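Local coordinates for protein mannose recognizing lectin (Marasmius oreades, PDB 4TKC) that binds mannose, as a fungal lectin of the bulb-type family, at residues A[32-41]-A[51-61]. Numbering follows the deposited sequence.
Sequences FRVTDEGNIQ and WSVDGKNASFV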
loop_
_atom_site.group_PDB
_atom_site.type_symbol
_atom_site.label_atom_id
_atom_site.label_comp_id
_atom_site.label_asym_id
_atom_site.label_seq_id
_atom_site.Cartn_x
_atom_site.Cartn_y
_atom_site.Cartn_z
ATOM N N PHE A 32 9.970 3.625 -9.643
ATOM C CA PHE A 32 9.198 2.452 -10.002
ATOM C C PHE A 32 7.727 2.813 -9.768
ATOM O O PHE A 32 7.237 2.907 -8.626
ATOM C CB PHE A 32 9.586 1.269 -9.142
ATOM C CG PHE A 32 8.842 0.004 -9.469
ATOM C CD1 PHE A 32 8.823 -0.520 -10.754
ATOM C CD2 PHE A 32 8.053 -0.610 -8.512
ATOM C CE1 PHE A 32 8.170 -1.699 -11.044
ATOM C CE2 PHE A 32 7.383 -1.780 -8.805
ATOM C CZ PHE A 32 7.450 -2.325 -10.066
ATOM N N ARG A 33 7.021 3.008 -10.874
ATOM C CA ARG A 33 5.696 3.630 -10.876
ATOM C C ARG A 33 4.611 2.654 -11.248
ATOM O O ARG A 33 4.773 1.832 -12.156
ATOM C CB ARG A 33 5.673 4.673 -12.013
ATOM C CG ARG A 33 6.737 5.727 -11.990
ATOM C CD ARG A 33 6.748 6.513 -13.296
ATOM N NE ARG A 33 7.783 7.536 -13.218
ATOM C CZ ARG A 33 8.116 8.378 -14.185
ATOM N NH1 ARG A 33 7.553 8.276 -15.397
ATOM N NH2 ARG A 33 9.058 9.297 -13.935
ATOM N N VAL A 34 3.421 2.855 -10.657
ATOM C CA VAL A 34 2.203 2.300 -11.232
ATOM C C VAL A 34 1.375 3.492 -11.742
ATOM O O VAL A 34 1.124 4.451 -10.989
ATOM C CB VAL A 34 1.409 1.477 -10.198
ATOM C CG1 VAL A 34 0.092 0.957 -10.785
ATOM C CG2 VAL A 34 2.239 0.306 -9.694
ATOM N N THR A 35 1.106 3.504 -13.054
ATOM C CA THR A 35 0.577 4.706 -13.710
ATOM C C THR A 35 -0.935 4.702 -13.763
ATOM O O THR A 35 -1.569 3.641 -13.686
ATOM C CB THR A 35 1.165 4.929 -15.127
ATOM O OG1 THR A 35 0.558 4.033 -16.050
ATOM C CG2 THR A 35 2.707 4.734 -15.132
ATOM N N ASP A 36 -1.502 5.892 -13.950
ATOM C CA ASP A 36 -2.963 6.011 -14.112
ATOM C C ASP A 36 -3.411 5.288 -15.387
ATOM O O ASP A 36 -4.545 4.855 -15.479
ATOM C CB ASP A 36 -3.406 7.476 -14.163
ATOM C CG ASP A 36 -3.176 8.218 -12.837
ATOM O OD1 ASP A 36 -3.307 7.594 -11.766
ATOM O OD2 ASP A 36 -2.897 9.434 -12.871
ATOM N N GLU A 37 -2.481 5.106 -16.332
ATOM C CA GLU A 37 -2.745 4.367 -17.563
ATOM C C GLU A 37 -2.647 2.835 -17.321
ATOM O O GLU A 37 -2.836 2.051 -18.242
ATOM C CB GLU A 37 -1.773 4.817 -18.688
ATOM C CG GLU A 37 -1.936 6.276 -19.130
ATOM C CD GLU A 37 -1.495 7.295 -18.068
ATOM O OE1 GLU A 37 -0.457 7.072 -17.400
ATOM O OE2 GLU A 37 -2.143 8.361 -17.947
ATOM N N GLY A 38 -2.410 2.422 -16.070
ATOM C CA GLY A 38 -2.310 1.001 -15.723
ATOM C C GLY A 38 -1.029 0.325 -16.186
ATOM O O GLY A 38 -0.968 -0.900 -16.332
ATOM N N ASN A 39 0.030 1.117 -16.297
ATOM C CA ASN A 39 1.315 0.516 -16.572
ATOM C C ASN A 39 2.238 0.459 -15.365
ATOM O O ASN A 39 2.132 1.277 -14.453
ATOM C CB ASN A 39 2.025 1.230 -17.732
ATOM C CG ASN A 39 1.179 1.245 -18.985
ATOM O OD1 ASN A 39 0.523 0.258 -19.294
ATOM N ND2 ASN A 39 1.084 2.390 -19.634
ATOM N N ILE A 40 3.101 -0.553 -15.349
ATOM C CA ILE A 40 4.093 -0.742 -14.303
ATOM C C ILE A 40 5.477 -0.446 -14.917
ATOM O O ILE A 40 5.912 -1.111 -15.873
ATOM C CB ILE A 40 4.086 -2.175 -13.753
ATOM C CG1 ILE A 40 2.679 -2.549 -13.253
ATOM C CG2 ILE A 40 5.082 -2.317 -12.622
ATOM C CD1 ILE A 40 2.539 -4.014 -12.926
ATOM N N GLN A 41 6.095 0.633 -14.440
ATOM C CA GLN A 41 7.252 1.192 -15.192
ATOM C C GLN A 41 8.357 1.645 -14.261
ATOM O O GLN A 41 8.133 2.337 -13.269
ATOM C CB GLN A 41 6.776 2.373 -16.037
ATOM C CG GLN A 41 5.676 2.006 -17.007
ATOM C CD GLN A 41 5.276 3.150 -17.902
ATOM O OE1 GLN A 41 5.240 4.298 -17.483
ATOM N NE2 GLN A 41 5.003 2.837 -19.177
ATOM N N TRP A 51 12.535 -0.541 -17.709
ATOM C CA TRP A 51 11.829 -1.811 -17.613
ATOM C C TRP A 51 10.361 -1.499 -17.431
ATOM O O TRP A 51 10.033 -0.484 -16.834
ATOM C CB TRP A 51 12.343 -2.593 -16.383
ATOM C CG TRP A 51 11.702 -3.936 -16.166
ATOM C CD1 TRP A 51 12.182 -5.161 -16.503
ATOM C CD2 TRP A 51 10.478 -4.175 -15.435
ATOM N NE1 TRP A 51 11.299 -6.143 -16.071
ATOM C CE2 TRP A 51 10.252 -5.549 -15.436
ATOM C CE3 TRP A 51 9.561 -3.348 -14.792
ATOM C CZ2 TRP A 51 9.137 -6.122 -14.865
ATOM C CZ3 TRP A 51 8.416 -3.935 -14.181
ATOM C CH2 TRP A 51 8.238 -5.308 -14.214
ATOM N N SER A 52 9.508 -2.287 -18.081
ATOM C CA SER A 52 8.075 -2.084 -17.889
ATOM C C SER A 52 7.237 -3.301 -18.175
ATOM O O SER A 52 7.642 -4.210 -18.845
ATOM C CB SER A 52 7.577 -0.956 -18.787
ATOM O OG SER A 52 7.733 -1.316 -20.149
ATOM N N VAL A 53 6.032 -3.282 -17.568
ATOM C CA VAL A 53 4.918 -4.150 -17.972
ATOM C C VAL A 53 3.775 -3.215 -18.385
ATOM O O VAL A 53 3.135 -2.583 -17.547
ATOM C CB VAL A 53 4.444 -5.091 -16.828
ATOM C CG1 VAL A 53 3.169 -5.839 -17.244
ATOM C CG2 VAL A 53 5.561 -6.062 -16.445
ATOM N N ASP A 54 3.557 -3.098 -19.687
ATOM C CA ASP A 54 2.634 -2.113 -20.234
ATOM C C ASP A 54 1.441 -2.803 -20.869
ATOM O O ASP A 54 1.531 -3.945 -21.269
ATOM C CB ASP A 54 3.345 -1.312 -21.335
ATOM C CG ASP A 54 4.508 -0.487 -20.814
ATOM O OD1 ASP A 54 4.444 0.008 -19.659
ATOM O OD2 ASP A 54 5.467 -0.276 -21.577
ATOM N N GLY A 55 0.288 -2.143 -20.828
ATOM C CA GLY A 55 -0.859 -2.607 -21.577
ATOM C C GLY A 55 -1.822 -3.518 -20.824
ATOM O O GLY A 55 -2.731 -4.076 -21.428
ATOM N N LYS A 56 -1.448 -3.884 -19.604
ATOM C CA LYS A 56 -2.267 -4.848 -18.847
ATOM C C LYS A 56 -3.235 -4.291 -17.791
ATOM O O LYS A 56 -3.855 -5.074 -17.073
ATOM C CB LYS A 56 -1.341 -5.924 -18.242
ATOM C CG LYS A 56 -0.460 -6.570 -19.311
ATOM C CD LYS A 56 0.258 -7.820 -18.826
ATOM C CE LYS A 56 -0.676 -9.003 -18.622
ATOM N NZ LYS A 56 0.039 -10.268 -18.274
ATOM N N ASN A 57 -3.451 -2.977 -17.790
ATOM C CA ASN A 57 -4.448 -2.376 -16.867
ATOM C C ASN A 57 -4.129 -2.708 -15.410
ATOM O O ASN A 57 -5.045 -2.988 -14.602
ATOM C CB ASN A 57 -5.869 -2.799 -17.219
ATOM C CG ASN A 57 -6.893 -1.840 -16.680
ATOM O OD1 ASN A 57 -6.707 -0.617 -16.713
ATOM N ND2 ASN A 57 -7.958 -2.393 -16.124
ATOM N N ALA A 58 -2.852 -2.641 -15.035
ATOM C CA ALA A 58 -2.461 -2.822 -13.648
ATOM C C ALA A 58 -3.116 -1.775 -12.747
ATOM O O ALA A 58 -3.157 -0.580 -13.091
ATOM C CB ALA A 58 -0.968 -2.752 -13.494
ATOM N N SER A 59 -3.672 -2.259 -11.621
ATOM C CA SER A 59 -4.177 -1.399 -10.568
ATOM C C SER A 59 -3.157 -1.201 -9.438
ATOM O O SER A 59 -3.072 -0.126 -8.829
ATOM C CB SER A 59 -5.449 -2.024 -10.021
ATOM O OG SER A 59 -6.033 -1.279 -8.981
ATOM N N PHE A 60 -2.432 -2.253 -9.092
ATOM C CA PHE A 60 -1.494 -2.139 -7.986
ATOM C C PHE A 60 -0.422 -3.246 -8.086
ATOM O O PHE A 60 -0.668 -4.279 -8.698
ATOM C CB PHE A 60 -2.238 -2.122 -6.604
ATOM C CG PHE A 60 -2.955 -3.396 -6.282
ATOM C CD1 PHE A 60 -4.300 -3.530 -6.597
ATOM C CD2 PHE A 60 -2.355 -4.388 -5.515
ATOM C CE1 PHE A 60 -4.988 -4.677 -6.273
ATOM C CE2 PHE A 60 -3.057 -5.545 -5.189
ATOM C CZ PHE A 60 -4.372 -5.684 -5.580
ATOM N N VAL A 61 0.668 -3.027 -7.352
ATOM C CA VAL A 61 1.720 -4.011 -7.119
ATOM C C VAL A 61 1.817 -4.305 -5.618
ATOM O O VAL A 61 1.804 -3.374 -4.817
ATOM C CB VAL A 61 3.068 -3.442 -7.623
ATOM C CG1 VAL A 61 4.268 -4.257 -7.147
ATOM C CG2 VAL A 61 3.087 -3.391 -9.143
HETATM O O HOH W 1 -2.383 -0.703 -19.242
HETATM O O HOH W 2 -5.156 0.560 -18.580
HETATM O O HOH W 3 0.371 -3.041 -17.521
#
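I40 and V53 form an antiparallel hydrogen-bonded pair: I40 N gives a nearly straight bond to V53 O (3.0 Å), and V53 N returns one to I40 O (2.8 Å). Beyond this pair the 54-58 loop passes the G38 end of the type I turn 35-38, and A58 N bonds to G38 O at 2.9 Å. Water 3 joins the two loops, donating to G38 O and V53 O and accepting from K56 N. Among polar side chains, N39 OD1 takes the G55 N-H (2.9 Å, 166°), while Q41 reaches D54 with an extended chain, its NE2 coming to D54 OD1 from above the carboxylate plane (2.9 Å). The Q41 amide stands 77° from the D54 carboxylate; D54 OD2 is held by S52 OG and by a salt bridge to K49. In the three-sheet bulb-type lectin fold, strands 40-44 and 48-53 make the last hairpin of one four-stranded sheet, and 54-59 leads from it into strand 60-63 of the next. Apolar side chains join the two sheets: I40 and V34 reach V61. I40 CG1, anti to the carbonyl carbon (chi1 -56°), rests on A58 CB at 3.7 Å, with CD1 passing on to V61 CG2. V34 CG2 meets V61 CG2 at 3.8 Å. Within the first sheet, W51 CZ3 lies at the edge of the F32 ring, in its plane, 3.9 Å from F32 CE1, and W80 of strand 78-81 packs against F32, W51, V53 and V61.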